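Long-range contacts in putative metalloprotease II (PDB 4ON1), which binds a zinc ion and probably acts as a metalloendopeptidase, related to the fragilysin toxins of Bacteroides fragilis: residues R71-F76 and I87-Y92; S91-R96 and Y106-D111; E65-N70 and T241-I246; H218-Q223 and S322-S327; G33-I38 and T56-I61. All coordinates share one frame; numbering follows the deposited sequence.

Contact 1: R71-F76 and I87-Y92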
# COMPACT_ATOMS: atom_id res chain seq x y z
N ARG A 71 8.58 13.10 7.49
CA ARG A 71 9.31 12.17 8.35
C ARG A 71 9.43 10.82 7.65
O ARG A 71 8.54 10.43 6.90
CB ARG A 71 8.60 11.98 9.69
CG ARG A 71 8.50 13.22 10.57
CD ARG A 71 9.85 13.67 11.11
NE ARG A 71 9.70 14.81 12.01
CZ ARG A 71 9.82 16.08 11.65
NH1 ARG A 71 10.07 16.39 10.38
NH2 ARG A 71 9.68 17.05 12.55
N PRO A 72 10.54 10.11 7.90
CA PRO A 72 10.73 8.80 7.26
C PRO A 72 9.79 7.74 7.83
O PRO A 72 9.46 7.76 9.03
CB PRO A 72 12.19 8.46 7.56
CG PRO A 72 12.52 9.23 8.81
CD PRO A 72 11.67 10.48 8.78
N VAL A 73 9.35 6.83 6.97
CA VAL A 73 8.62 5.63 7.39
C VAL A 73 9.39 4.42 6.90
O VAL A 73 9.93 4.43 5.80
CB VAL A 73 7.17 5.60 6.83
CG1 VAL A 73 6.48 4.30 7.21
CG2 VAL A 73 6.37 6.81 7.30
N TYR A 74 9.50 3.39 7.73
CA TYR A 74 10.34 2.25 7.40
C TYR A 74 9.51 0.98 7.17
O TYR A 74 8.47 0.77 7.81
CB TYR A 74 11.38 2.03 8.51
CG TYR A 74 12.27 3.23 8.75
CD1 TYR A 74 13.27 3.58 7.84
CD2 TYR A 74 12.10 4.04 9.87
CE1 TYR A 74 14.08 4.68 8.05
CE2 TYR A 74 12.91 5.15 10.09
CZ TYR A 74 13.90 5.46 9.18
OH TYR A 74 14.70 6.55 9.39
N LEU A 75 9.95 0.18 6.21
CA LEU A 75 9.28 -1.07 5.89
C LEU A 75 10.14 -2.25 6.33
O LEU A 75 11.37 -2.15 6.35
CB LEU A 75 8.99 -1.17 4.39
CG LEU A 75 8.11 -0.08 3.77
CD1 LEU A 75 7.83 -0.37 2.29
CD2 LEU A 75 6.79 0.02 4.53
N PHE A 76 9.50 -3.35 6.70
CA PHE A 76 10.20 -4.54 7.14
C PHE A 76 9.51 -5.74 6.51
O PHE A 76 8.33 -5.68 6.21
CB PHE A 76 10.19 -4.67 8.66
CG PHE A 76 10.68 -3.45 9.38
CD1 PHE A 76 11.99 -3.38 9.84
CD2 PHE A 76 9.82 -2.37 9.61
CE1 PHE A 76 12.45 -2.26 10.52
CE2 PHE A 76 10.27 -1.24 10.29
CZ PHE A 76 11.59 -1.19 10.74
N ILE A 87 5.50 -2.14 9.39
CA ILE A 87 5.71 -0.73 9.07
C ILE A 87 6.00 0.04 10.34
O ILE A 87 5.31 -0.14 11.34
CB ILE A 87 4.46 -0.15 8.38
CG1 ILE A 87 4.13 -0.96 7.12
CG2 ILE A 87 4.67 1.31 8.03
CD1 ILE A 87 2.82 -0.59 6.47
N LEU A 88 7.03 0.89 10.33
CA LEU A 88 7.30 1.76 11.46
C LEU A 88 7.22 3.22 11.06
O LEU A 88 8.04 3.70 10.28
CB LEU A 88 8.67 1.49 12.09
CG LEU A 88 9.02 2.49 13.20
CD1 LEU A 88 7.99 2.48 14.33
CD2 LEU A 88 10.41 2.23 13.75
N SER A 89 6.23 3.91 11.60
CA SER A 89 6.12 5.35 11.46
C SER A 89 6.29 5.97 12.83
O SER A 89 6.18 5.28 13.83
CB SER A 89 4.77 5.74 10.86
OG SER A 89 4.46 7.10 11.11
N GLN A 90 6.55 7.27 12.87
CA GLN A 90 6.65 7.94 14.16
C GLN A 90 5.28 8.06 14.84
O GLN A 90 5.20 8.28 16.04
CB GLN A 90 7.29 9.32 14.00
CG GLN A 90 8.77 9.23 13.64
CD GLN A 90 9.43 10.58 13.47
OE1 GLN A 90 8.87 11.61 13.85
NE2 GLN A 90 10.63 10.58 12.91
N SER A 91 4.21 7.87 14.07
CA SER A 91 2.84 8.03 14.57
C SER A 91 2.08 6.71 14.74
O SER A 91 1.03 6.66 15.39
CB SER A 91 2.04 8.93 13.63
OG SER A 91 2.69 10.17 13.47
N TYR A 92 2.57 5.65 14.12
CA TYR A 92 1.88 4.38 14.16
C TYR A 92 2.84 3.27 13.74
O TYR A 92 3.91 3.54 13.20
CB TYR A 92 0.65 4.40 13.24
CG TYR A 92 1.04 4.60 11.80
CD1 TYR A 92 1.39 3.51 11.00
CD2 TYR A 92 1.10 5.87 11.25
CE1 TYR A 92 1.77 3.69 9.70
CE2 TYR A 92 1.47 6.06 9.94
CZ TYR A 92 1.81 4.96 9.17
OH TYR A 92 2.20 5.12 7.87
O HOH W 1 10.14 13.99 14.61
O HOH W 2 7.38 8.82 10.62
O HOH W 3 9.55 5.91 11.32
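Phe76 sets the edge of its ring against Leu88: CE2 of Phe76 comes 3.6 Å from CB of Leu88, and the backbone N of Leu88 lies near the ring plane. Phe76 CG stands anti to its carbonyl carbon (chi1 -52°); the ring is also packed by Leu35 of helix 28-35 and by Ile38. The other face of the pair carries Val73, Leu75 and Ile87. Here CG2 of Ile87 touches CG1 of Val73 at 3.6 Å, while Ile87 CG1 lies beside CD2 of Leu75, the two side chains pointing the same way; Gln225 of helix 217-230 packs on both Leu75 and Ile87. Strands 71-78 and 84-88 form a beta hairpin of the fragilysin-type N-terminal domain. Tyr74 and Leu88 are an antiparallel hydrogen-bonded pair of it, Tyr74 N giving to Leu88 O at 3.0 Å and Leu88 N to Tyr74 O at 2.9 Å, both nearly straight. Past Val73 and Ser89 the backbones part and waters bridge them. One water donates to both Pro72 O and Leu88 O; a second joins Pro72 O to Gln90 N. Gln90 reaches back over the aliphatic part of Arg71, its OE1 3.6 Å from Arg71 CD, and a third water links that oxygen to Arg71 NE. Ser89 OG accepts from Ser91 N at 3.1 Å in an ST turn, and Glu68 OE2 is its further partner.

Contact 2: S91-R96 and Y106-D111; sequences SYATIR and YIVYKD
Tyr92 and Tyr109 form a non-hydrogen-bonded antiparallel pair, CB of Tyr92 lying over the ring centre of Tyr109 at 3.7 Å from the centroid, a CH-pi contact 5° off the normal. The phenol oxygens find partners outside the two segments: Tyr92 OH bonds with Glu68 and Thr221, Tyr109 OH with His218 ND1 and Tyr106 OH with Glu49. The inward-facing backbone groups are matched within the antiparallel beta hairpin of strands 92-99 and 102-109 in the fragilysin-type N-terminal domain. Ala93 and Val108 exchange two bonds, Ala93 N to Val108 O at 2.8 Å and Val108 N to Ala93 O at 3.0 Å. Ile95 and Tyr106 exchange another two, with Tyr106 N to Ile95 O at 2.8 Å practically straight. Outward-facing groups turn to other strands, Thr94 bonding with Ile87 and Ile107 with Ile156. At the open end Ser91 O takes two donors: Lys110 N, 2.9 Å away and raised above the carbonyl plane, and a water that also accepts from Asp111 N. Asp111 OD2 in turn caps Arg114 N at the start of helix 112-126. On the opposite face from the tyrosine pair, CB of Ala93 touches CG2 of Val108 at 3.8 Å, with Leu31 of helix 28-35 packed on both.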
# COMPACT_ATOMS: atom_id res chain seq x y z
N SER A 91 4.21 7.87 14.07
CA SER A 91 2.84 8.03 14.57
C SER A 91 2.08 6.71 14.74
O SER A 91 1.03 6.66 15.39
CB SER A 91 2.04 8.93 13.63
OG SER A 91 2.69 10.17 13.47
N TYR A 92 2.57 5.65 14.12
CA TYR A 92 1.88 4.38 14.16
C TYR A 92 2.84 3.27 13.74
O TYR A 92 3.91 3.54 13.20
CB TYR A 92 0.65 4.40 13.24
CG TYR A 92 1.04 4.60 11.80
CD1 TYR A 92 1.39 3.51 11.00
CD2 TYR A 92 1.10 5.87 11.25
CE1 TYR A 92 1.77 3.69 9.70
CE2 TYR A 92 1.47 6.06 9.94
CZ TYR A 92 1.81 4.96 9.17
OH TYR A 92 2.20 5.12 7.87
N ALA A 93 2.44 2.03 13.97
CA ALA A 93 3.20 0.89 13.47
C ALA A 93 2.24 -0.22 13.16
O ALA A 93 1.13 -0.26 13.71
CB ALA A 93 4.25 0.43 14.49
N THR A 94 2.63 -1.11 12.25
CA THR A 94 1.77 -2.22 11.87
C THR A 94 2.59 -3.48 11.68
O THR A 94 3.78 -3.41 11.40
CB THR A 94 1.00 -1.96 10.55
OG1 THR A 94 1.92 -1.97 9.45
CG2 THR A 94 0.26 -0.63 10.59
N ILE A 95 1.92 -4.61 11.81
CA ILE A 95 2.45 -5.91 11.43
C ILE A 95 1.38 -6.59 10.61
O ILE A 95 0.21 -6.57 10.97
CB ILE A 95 2.80 -6.80 12.64
CG1 ILE A 95 3.88 -6.18 13.51
CG2 ILE A 95 3.28 -8.17 12.16
CD1 ILE A 95 4.44 -7.16 14.53
N ARG A 96 1.78 -7.18 9.49
CA ARG A 96 0.87 -7.97 8.69
C ARG A 96 1.43 -9.37 8.56
O ARG A 96 2.59 -9.55 8.16
CB ARG A 96 0.66 -7.34 7.30
CG ARG A 96 -0.25 -8.14 6.40
CD ARG A 96 -0.57 -7.40 5.12
NE ARG A 96 -1.44 -6.26 5.36
CZ ARG A 96 -1.94 -5.49 4.40
NH1 ARG A 96 -1.66 -5.74 3.13
NH2 ARG A 96 -2.72 -4.46 4.72
N TYR A 106 -2.18 -6.07 12.28
CA TYR A 106 -2.17 -5.54 13.65
C TYR A 106 -1.75 -4.08 13.58
O TYR A 106 -0.70 -3.76 13.03
CB TYR A 106 -1.21 -6.32 14.55
CG TYR A 106 -1.51 -7.79 14.67
CD1 TYR A 106 -2.23 -8.29 15.74
CD2 TYR A 106 -1.06 -8.69 13.70
CE1 TYR A 106 -2.51 -9.64 15.85
CE2 TYR A 106 -1.33 -10.04 13.80
CZ TYR A 106 -2.06 -10.51 14.88
OH TYR A 106 -2.33 -11.86 14.98
N ILE A 107 -2.59 -3.19 14.13
CA ILE A 107 -2.39 -1.75 13.95
C ILE A 107 -2.29 -1.06 15.32
O ILE A 107 -3.16 -1.23 16.18
CB ILE A 107 -3.56 -1.15 13.13
CG1 ILE A 107 -3.66 -1.84 11.76
CG2 ILE A 107 -3.42 0.37 12.99
CD1 ILE A 107 -5.07 -1.83 11.16
N VAL A 108 -1.22 -0.30 15.51
CA VAL A 108 -1.02 0.47 16.73
C VAL A 108 -0.66 1.92 16.41
O VAL A 108 0.28 2.17 15.67
CB VAL A 108 0.09 -0.15 17.64
CG1 VAL A 108 -0.39 -1.42 18.27
CG2 VAL A 108 1.36 -0.43 16.84
N TYR A 109 -1.40 2.86 16.99
CA TYR A 109 -1.11 4.28 16.86
C TYR A 109 -0.52 4.84 18.15
O TYR A 109 -0.93 4.44 19.23
CB TYR A 109 -2.37 5.06 16.49
CG TYR A 109 -2.65 5.09 15.00
CD1 TYR A 109 -3.06 3.95 14.33
CD2 TYR A 109 -2.51 6.27 14.28
CE1 TYR A 109 -3.32 3.97 12.97
CE2 TYR A 109 -2.78 6.31 12.93
CZ TYR A 109 -3.17 5.16 12.28
OH TYR A 109 -3.43 5.20 10.94
N LYS A 110 0.44 5.75 18.03
CA LYS A 110 1.08 6.29 19.23
C LYS A 110 0.11 7.13 20.04
O LYS A 110 0.05 7.03 21.27
CB LYS A 110 2.31 7.11 18.87
CG LYS A 110 2.99 7.68 20.10
CD LYS A 110 4.31 8.37 19.78
CE LYS A 110 4.12 9.47 18.76
NZ LYS A 110 5.40 10.20 18.49
N ASP A 111 -0.66 7.97 19.35
CA ASP A 111 -1.59 8.87 20.02
C ASP A 111 -2.89 8.14 20.35
O ASP A 111 -3.55 7.59 19.46
CB ASP A 111 -1.87 10.09 19.13
CG ASP A 111 -2.85 11.05 19.76
OD1 ASP A 111 -2.41 11.97 20.48
OD2 ASP A 111 -4.07 10.88 19.54
O HOH W 4 -0.48 8.58 16.49

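Contact 3: E65-N70 and T241-I246; sequences EIEESN and TVKYTI
Glu65 O accepts from Tyr244 N at 2.8 Å, and Glu67 N gives to Tyr244 O at 2.9 Å, so Tyr244 is gripped through both of its backbone polar atoms. Glu65 N to Val242 O and Ile246 N to Glu67 O extend the series to either side. Tyr244 and Glu65 each use N and O on two different residues opposite, the pattern of parallel strands; the axes of 65-68 and 241-246 approach to 4.7 Å, 7° from parallel. Strand 52-68 belongs to the fragilysin-type N-terminal domain and strand 240-248 to the metallopeptidase part, so this pairing carries sheet structure from one to the other. On the face bearing Glu65, Lys243, Glu67 and Thr245, the extended chains of Glu65 and Lys243 lie side by side. Glu65 OE2 is 4.1 Å from Lys243 NZ, beyond a salt bridge, and a water accepts from Lys243 NZ and donates to Glu65 OE1 instead. Where the strands separate, Ile246 O receives two waters: one also accepts from Ser69 N at 2.7 Å, the other joins Glu67 OE2 and Asn70 N. The opposite face is mainly apolar. Ile66 uses both branches there, CG1 lying 3.9 Å from Tyr244 CD2 and CG2 4.0 Å from Ile246 CD1. Ile224 of helix 217-230 packs on Ile66 and Tyr244, and Tyr244 OH bonds with Thr228 of the same helix.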
# COMPACT_ATOMS: atom_id res chain seq x y z
N GLU A 65 12.31 4.45 0.04
CA GLU A 65 12.24 5.58 0.96
C GLU A 65 10.79 6.08 1.00
O GLU A 65 10.15 6.21 -0.05
CB GLU A 65 13.20 6.70 0.52
CG GLU A 65 13.12 7.99 1.33
CD GLU A 65 14.04 9.08 0.79
OE1 GLU A 65 14.91 8.78 -0.06
OE2 GLU A 65 13.90 10.25 1.22
N ILE A 66 10.28 6.32 2.20
CA ILE A 66 8.93 6.85 2.36
C ILE A 66 8.97 8.13 3.19
O ILE A 66 9.56 8.17 4.27
CB ILE A 66 7.99 5.84 3.04
CG1 ILE A 66 8.00 4.49 2.30
CG2 ILE A 66 6.57 6.41 3.15
CD1 ILE A 66 7.25 3.40 3.04
N GLU A 67 8.35 9.18 2.67
CA GLU A 67 8.24 10.43 3.39
C GLU A 67 6.79 10.71 3.72
O GLU A 67 5.94 10.78 2.83
CB GLU A 67 8.83 11.58 2.58
CG GLU A 67 8.59 12.95 3.17
CD GLU A 67 8.79 14.07 2.16
OE1 GLU A 67 9.53 13.85 1.17
OE2 GLU A 67 8.20 15.15 2.34
N GLU A 68 6.51 10.83 5.02
CA GLU A 68 5.17 11.03 5.54
C GLU A 68 5.23 12.16 6.58
O GLU A 68 5.95 12.06 7.58
CB GLU A 68 4.66 9.74 6.17
CG GLU A 68 3.33 9.81 6.89
CD GLU A 68 3.08 8.57 7.74
OE1 GLU A 68 2.63 7.54 7.18
OE2 GLU A 68 3.38 8.61 8.96
N SER A 69 4.51 13.25 6.33
CA SER A 69 4.59 14.44 7.18
C SER A 69 6.03 14.88 7.39
O SER A 69 6.43 15.18 8.52
CB SER A 69 3.93 14.18 8.53
OG SER A 69 2.56 13.84 8.38
N ASN A 70 6.79 14.90 6.30
CA ASN A 70 8.22 15.21 6.33
C ASN A 70 9.02 14.34 7.29
O ASN A 70 10.02 14.79 7.84
CB ASN A 70 8.43 16.68 6.69
CG ASN A 70 7.66 17.61 5.78
OD1 ASN A 70 7.96 17.74 4.60
ND2 ASN A 70 6.65 18.26 6.35
N THR A 241 15.47 2.43 -7.62
CA THR A 241 15.15 2.61 -6.22
C THR A 241 13.83 3.36 -6.23
O THR A 241 13.53 4.08 -7.18
CB THR A 241 16.21 3.41 -5.44
OG1 THR A 241 16.37 4.70 -6.05
CG2 THR A 241 17.55 2.68 -5.43
N VAL A 242 13.03 3.19 -5.18
CA VAL A 242 11.70 3.78 -5.19
C VAL A 242 11.55 4.72 -4.01
O VAL A 242 11.99 4.44 -2.90
CB VAL A 242 10.60 2.70 -5.14
CG1 VAL A 242 9.25 3.35 -5.21
CG2 VAL A 242 10.76 1.74 -6.32
N LYS A 243 10.96 5.88 -4.29
CA LYS A 243 10.66 6.85 -3.26
C LYS A 243 9.17 7.12 -3.28
O LYS A 243 8.59 7.31 -4.35
CB LYS A 243 11.48 8.13 -3.48
CG LYS A 243 11.27 9.21 -2.44
CD LYS A 243 12.11 10.44 -2.78
CE LYS A 243 11.96 11.53 -1.72
NZ LYS A 243 12.94 12.64 -1.91
N TYR A 244 8.54 7.10 -2.11
CA TYR A 244 7.12 7.43 -2.00
C TYR A 244 6.96 8.71 -1.19
O TYR A 244 7.32 8.75 -0.02
CB TYR A 244 6.34 6.30 -1.34
CG TYR A 244 6.52 4.94 -1.98
CD1 TYR A 244 5.66 4.51 -2.98
CD2 TYR A 244 7.53 4.08 -1.57
CE1 TYR A 244 5.81 3.25 -3.57
CE2 TYR A 244 7.69 2.83 -2.14
CZ TYR A 244 6.82 2.42 -3.14
OH TYR A 244 6.98 1.17 -3.71
N THR A 245 6.43 9.75 -1.82
CA THR A 245 6.24 11.03 -1.14
C THR A 245 4.76 11.27 -0.90
O THR A 245 3.98 11.41 -1.84
CB THR A 245 6.86 12.18 -1.94
OG1 THR A 245 8.27 11.97 -2.03
CG2 THR A 245 6.59 13.53 -1.26
N ILE A 246 4.37 11.25 0.37
CA ILE A 246 2.97 11.40 0.74
C ILE A 246 2.66 12.83 1.14
O ILE A 246 3.25 13.35 2.09
CB ILE A 246 2.60 10.45 1.91
CG1 ILE A 246 2.89 9.00 1.54
CG2 ILE A 246 1.12 10.63 2.30
CD1 ILE A 246 3.01 8.08 2.77
O HOH W 5 15.76 11.64 -1.41
O HOH W 6 5.76 14.35 3.33
O HOH W 7 2.50 13.74 4.63

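Contact 4: H218-Q223 and S322-S327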
# COMPACT_ATOMS: atom_id res chain seq x y z
N HIS A 218 -1.98 4.57 8.10
CA HIS A 218 -1.41 3.22 8.00
C HIS A 218 -1.89 2.49 6.74
O HIS A 218 -1.20 1.61 6.24
CB HIS A 218 -1.77 2.39 9.23
CG HIS A 218 -3.20 2.00 9.29
ND1 HIS A 218 -4.19 2.85 9.76
CD2 HIS A 218 -3.83 0.87 8.90
CE1 HIS A 218 -5.36 2.24 9.68
NE2 HIS A 218 -5.17 1.04 9.16
N ASP A 219 -3.08 2.82 6.25
CA ASP A 219 -3.56 2.23 5.00
C ASP A 219 -2.67 2.64 3.82
O ASP A 219 -2.34 1.82 2.97
CB ASP A 219 -5.01 2.63 4.71
CG ASP A 219 -6.01 1.79 5.47
OD1 ASP A 219 -5.70 0.62 5.79
OD2 ASP A 219 -7.13 2.29 5.74
N ILE A 220 -2.29 3.91 3.78
CA ILE A 220 -1.46 4.41 2.70
C ILE A 220 -0.13 3.66 2.64
O ILE A 220 0.30 3.22 1.57
CB ILE A 220 -1.20 5.92 2.85
CG1 ILE A 220 -2.53 6.68 2.77
CG2 ILE A 220 -0.25 6.42 1.76
CD1 ILE A 220 -2.42 8.16 3.08
N THR A 221 0.51 3.49 3.79
CA THR A 221 1.80 2.82 3.81
C THR A 221 1.63 1.30 3.67
O THR A 221 2.53 0.62 3.19
CB THR A 221 2.61 3.17 5.06
OG1 THR A 221 1.80 2.98 6.23
CG2 THR A 221 3.06 4.65 4.98
N SER A 222 0.47 0.76 4.06
CA SER A 222 0.18 -0.64 3.75
C SER A 222 0.04 -0.84 2.24
O SER A 222 0.51 -1.84 1.70
CB SER A 222 -1.09 -1.12 4.45
OG SER A 222 -0.92 -1.16 5.85
N GLN A 223 -0.61 0.11 1.55
CA GLN A 223 -0.69 0.05 0.09
C GLN A 223 0.70 0.15 -0.54
O GLN A 223 0.99 -0.53 -1.53
CB GLN A 223 -1.57 1.18 -0.45
CG GLN A 223 -3.04 1.11 -0.06
CD GLN A 223 -3.85 0.20 -0.97
OE1 GLN A 223 -3.45 -0.07 -2.10
NE2 GLN A 223 -5.00 -0.25 -0.49
N SER A 322 -6.64 6.15 -6.65
CA SER A 322 -6.69 4.85 -6.00
C SER A 322 -7.35 4.92 -4.63
O SER A 322 -7.11 5.85 -3.87
CB SER A 322 -5.27 4.29 -5.85
OG SER A 322 -5.33 3.01 -5.23
N THR A 323 -8.15 3.90 -4.33
CA THR A 323 -8.63 3.72 -2.97
C THR A 323 -7.47 3.28 -2.08
O THR A 323 -6.46 2.77 -2.57
CB THR A 323 -9.75 2.66 -2.91
OG1 THR A 323 -10.37 2.68 -1.61
CG2 THR A 323 -9.20 1.28 -3.22
N THR A 324 -7.58 3.52 -0.78
CA THR A 324 -6.58 3.00 0.16
C THR A 324 -7.21 2.00 1.12
O THR A 324 -6.54 1.50 2.03
CB THR A 324 -5.92 4.11 0.98
OG1 THR A 324 -6.93 4.89 1.64
CG2 THR A 324 -5.09 5.00 0.08
N SER A 325 -8.50 1.73 0.93
CA SER A 325 -9.26 0.86 1.83
C SER A 325 -8.59 -0.50 2.02
O SER A 325 -8.10 -1.11 1.07
CB SER A 325 -10.68 0.66 1.29
OG SER A 325 -11.34 -0.36 2.02
N SER A 326 -8.58 -0.96 3.27
CA SER A 326 -8.08 -2.29 3.65
C SER A 326 -8.76 -3.42 2.89
O SER A 326 -8.19 -4.49 2.71
CB SER A 326 -8.28 -2.51 5.15
OG SER A 326 -7.68 -1.48 5.92
N SER A 327 -10.00 -3.18 2.46
CA SER A 327 -10.76 -4.14 1.66
C SER A 327 -10.17 -4.30 0.27
O SER A 327 -10.47 -5.26 -0.42
CB SER A 327 -12.22 -3.71 1.55
OG SER A 327 -12.79 -3.58 2.83
O HOH W 8 -7.91 4.29 4.11
O HOH W 9 -4.71 -0.32 2.74
O HOH W 10 -9.27 0.79 5.55
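Asp219 and Ser326 are joined by a side-chain hydrogen bond: Ser326 OG donates to Asp219 OD1 at 2.9 Å, arriving on the syn side and 27° out of the carboxylate plane. This ties helix 217-230 to the loop that follows strand 319-323 and leads to helix 331-340, which bears the zinc-binding His334 and His338 of the HExxH motif. Asp219 also presses CB against Thr324 O at 3.3 Å. One turn along the helix, Gln223 bends at chi2 (-84°) and directs its amide to the same loop; NE2 makes a weak bond to Thr324 O at 3.4 Å. The firmer ties of that amide lie beyond, NE2 giving to His328 O and OE1 accepting from Leu332 N, so it reaches toward the start of helix 331-340, its side chain about 8 Å from that of His334. Two waters also reach the buried carboxylate. Each donates to OD2, one accepting from Thr324 OG1, which also bonds with Ser215 OG, and the other from Ser326 N. The loop is shaped by two successive ST turns, Ser325 N giving to Thr323 OG1, itself bonded to Gly290 O, and Ser327 N to Ser325 OG. Tyr122 of helix 112-126 bonds with Ser326 OG and packs on Asp219. Within the helix, His218 O is gripped from opposite faces of its plane, by Ser222 N and by Ser222 OG at 2.8 Å.

Contact 5: G33-I38 and T56-I61; sequences GVLSKI and TSIKAI
Ile58 meets both Leu35 and Ile38 at its CD1 methyl, which lies 3.7 Å from CD2 of Leu35 and equally 3.7 Å from CD1 of Ile38; Ile58 CG1 touches Ile38 CD1 as well. The packing is of two kinds. In the first, branch ends touch, and the chain of Ile58 crosses both partners at about a right angle. Ile58 CG1 occupies the position between its own N and carbonyl carbon (chi1 69°), and CD1 continues from it in an extended line to reach the pair. In the second, a side chain lies against backbone. CG2 of Ile38, anti to its N, rests on the strand 3.9 Å from Lys59 CA and 3.8 Å from Ala60 N, while CB of Ala60 comes 4.0 Å from Ile38 O. No hydrogen bond passes between the two segments; within 33-38 the turn and a lysine make their own bonds. A type I beta turn from Leu35 to Ile38, with Ile38 N giving to Leu35 O at 3.1 Å, brings the isoleucine round to the strand. Lys37 folds back on the same piece of chain, NZ donating to Gly33 O at 2.7 Å. Further apolar residues extend the cluster: Phe76 of strand 71-78 packs on Leu35 and Ile38, and Ile84 of strand 84-88 on Ile58. This is helix-on-sheet packing, helix 28-35 and its turn set against antiparallel strands in the hydrophobic core of the fragilysin-type N-terminal domain.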
# COMPACT_ATOMS: atom_id res chain seq x y z
N GLY A 33 9.24 -0.28 19.74
CA GLY A 33 10.42 -0.62 20.51
C GLY A 33 11.20 -1.74 19.85
O GLY A 33 12.44 -1.76 19.87
N VAL A 34 10.48 -2.68 19.25
CA VAL A 34 11.10 -3.77 18.50
C VAL A 34 11.60 -3.30 17.13
O VAL A 34 12.78 -3.47 16.79
CB VAL A 34 10.12 -4.95 18.31
CG1 VAL A 34 10.70 -6.01 17.39
CG2 VAL A 34 9.73 -5.55 19.66
N LEU A 35 10.71 -2.70 16.34
CA LEU A 35 11.03 -2.34 14.96
C LEU A 35 12.15 -1.31 14.82
O LEU A 35 12.94 -1.38 13.88
CB LEU A 35 9.78 -1.82 14.23
CG LEU A 35 8.64 -2.83 14.06
CD1 LEU A 35 7.47 -2.24 13.28
CD2 LEU A 35 9.14 -4.09 13.40
N SER A 36 12.24 -0.36 15.75
CA SER A 36 13.25 0.68 15.67
C SER A 36 14.68 0.16 15.87
O SER A 36 15.64 0.88 15.59
CB SER A 36 12.96 1.78 16.69
OG SER A 36 13.07 1.28 18.01
N LYS A 37 14.82 -1.07 16.36
CA LYS A 37 16.16 -1.63 16.59
C LYS A 37 16.63 -2.49 15.41
O LYS A 37 17.74 -3.04 15.44
CB LYS A 37 16.18 -2.48 17.86
CG LYS A 37 15.93 -1.70 19.15
CD LYS A 37 15.84 -2.63 20.35
CE LYS A 37 15.55 -1.85 21.63
NZ LYS A 37 14.43 -0.89 21.43
N ILE A 38 15.80 -2.60 14.38
CA ILE A 38 16.10 -3.46 13.24
C ILE A 38 16.59 -2.64 12.05
O ILE A 38 15.84 -1.83 11.50
CB ILE A 38 14.86 -4.29 12.84
CG1 ILE A 38 14.44 -5.19 14.00
CG2 ILE A 38 15.14 -5.11 11.59
CD1 ILE A 38 13.08 -5.83 13.82
N THR A 56 9.52 -15.70 14.39
CA THR A 56 9.63 -15.26 13.01
C THR A 56 10.87 -14.38 12.91
O THR A 56 11.36 -13.89 13.92
CB THR A 56 8.39 -14.49 12.53
OG1 THR A 56 8.52 -14.20 11.13
CG2 THR A 56 8.25 -13.19 13.31
N SER A 57 11.38 -14.20 11.71
CA SER A 57 12.50 -13.30 11.52
C SER A 57 12.09 -12.21 10.54
O SER A 57 11.35 -12.48 9.60
CB SER A 57 13.73 -14.05 11.04
OG SER A 57 13.64 -14.33 9.66
N ILE A 58 12.56 -10.98 10.75
CA ILE A 58 12.32 -9.91 9.78
C ILE A 58 13.55 -9.03 9.65
O ILE A 58 14.44 -9.06 10.50
CB ILE A 58 11.12 -9.01 10.17
CG1 ILE A 58 11.44 -8.17 11.40
CG2 ILE A 58 9.85 -9.81 10.37
CD1 ILE A 58 10.34 -7.18 11.73
N LYS A 59 13.62 -8.27 8.56
CA LYS A 59 14.66 -7.27 8.42
C LYS A 59 14.11 -6.06 7.70
O LYS A 59 13.05 -6.12 7.07
CB LYS A 59 15.87 -7.80 7.66
CG LYS A 59 15.59 -8.16 6.23
CD LYS A 59 16.87 -8.58 5.51
CE LYS A 59 17.59 -9.69 6.25
NZ LYS A 59 18.78 -10.20 5.50
N ALA A 60 14.83 -4.95 7.82
CA ALA A 60 14.46 -3.72 7.14
C ALA A 60 14.55 -3.90 5.63
O ALA A 60 15.43 -4.61 5.14
CB ALA A 60 15.36 -2.58 7.60
N ILE A 61 13.65 -3.26 4.90
CA ILE A 61 13.66 -3.30 3.44
C ILE A 61 14.49 -2.16 2.88
O ILE A 61 14.26 -1.00 3.23
CB ILE A 61 12.25 -3.22 2.85
CG1 ILE A 61 11.40 -4.40 3.33
CG2 ILE A 61 12.30 -3.19 1.32
CD1 ILE A 61 9.98 -4.38 2.80

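How the contacts relate
Following the chain from its N terminus, contact 5 closes first, folding helix 28-35 and its turn onto strand 52-68. Contact 3 opens on the end of that same strand and closes only at strand 240-248, after contacts 1 and 2 have both formed inside its loop. Those two hairpins run in series, contact 2 beginning on Ser91 and Tyr92 where contact 1 ends, and together they continue the N-terminal domain strand by strand. Contact 4 opens within the loop of contact 3 but closes beyond it, so the two cross. Helix 217-230 thereby joins the hairpins, through Thr221 and His218, to the loop before helix 331-340 of the metallopeptidase part.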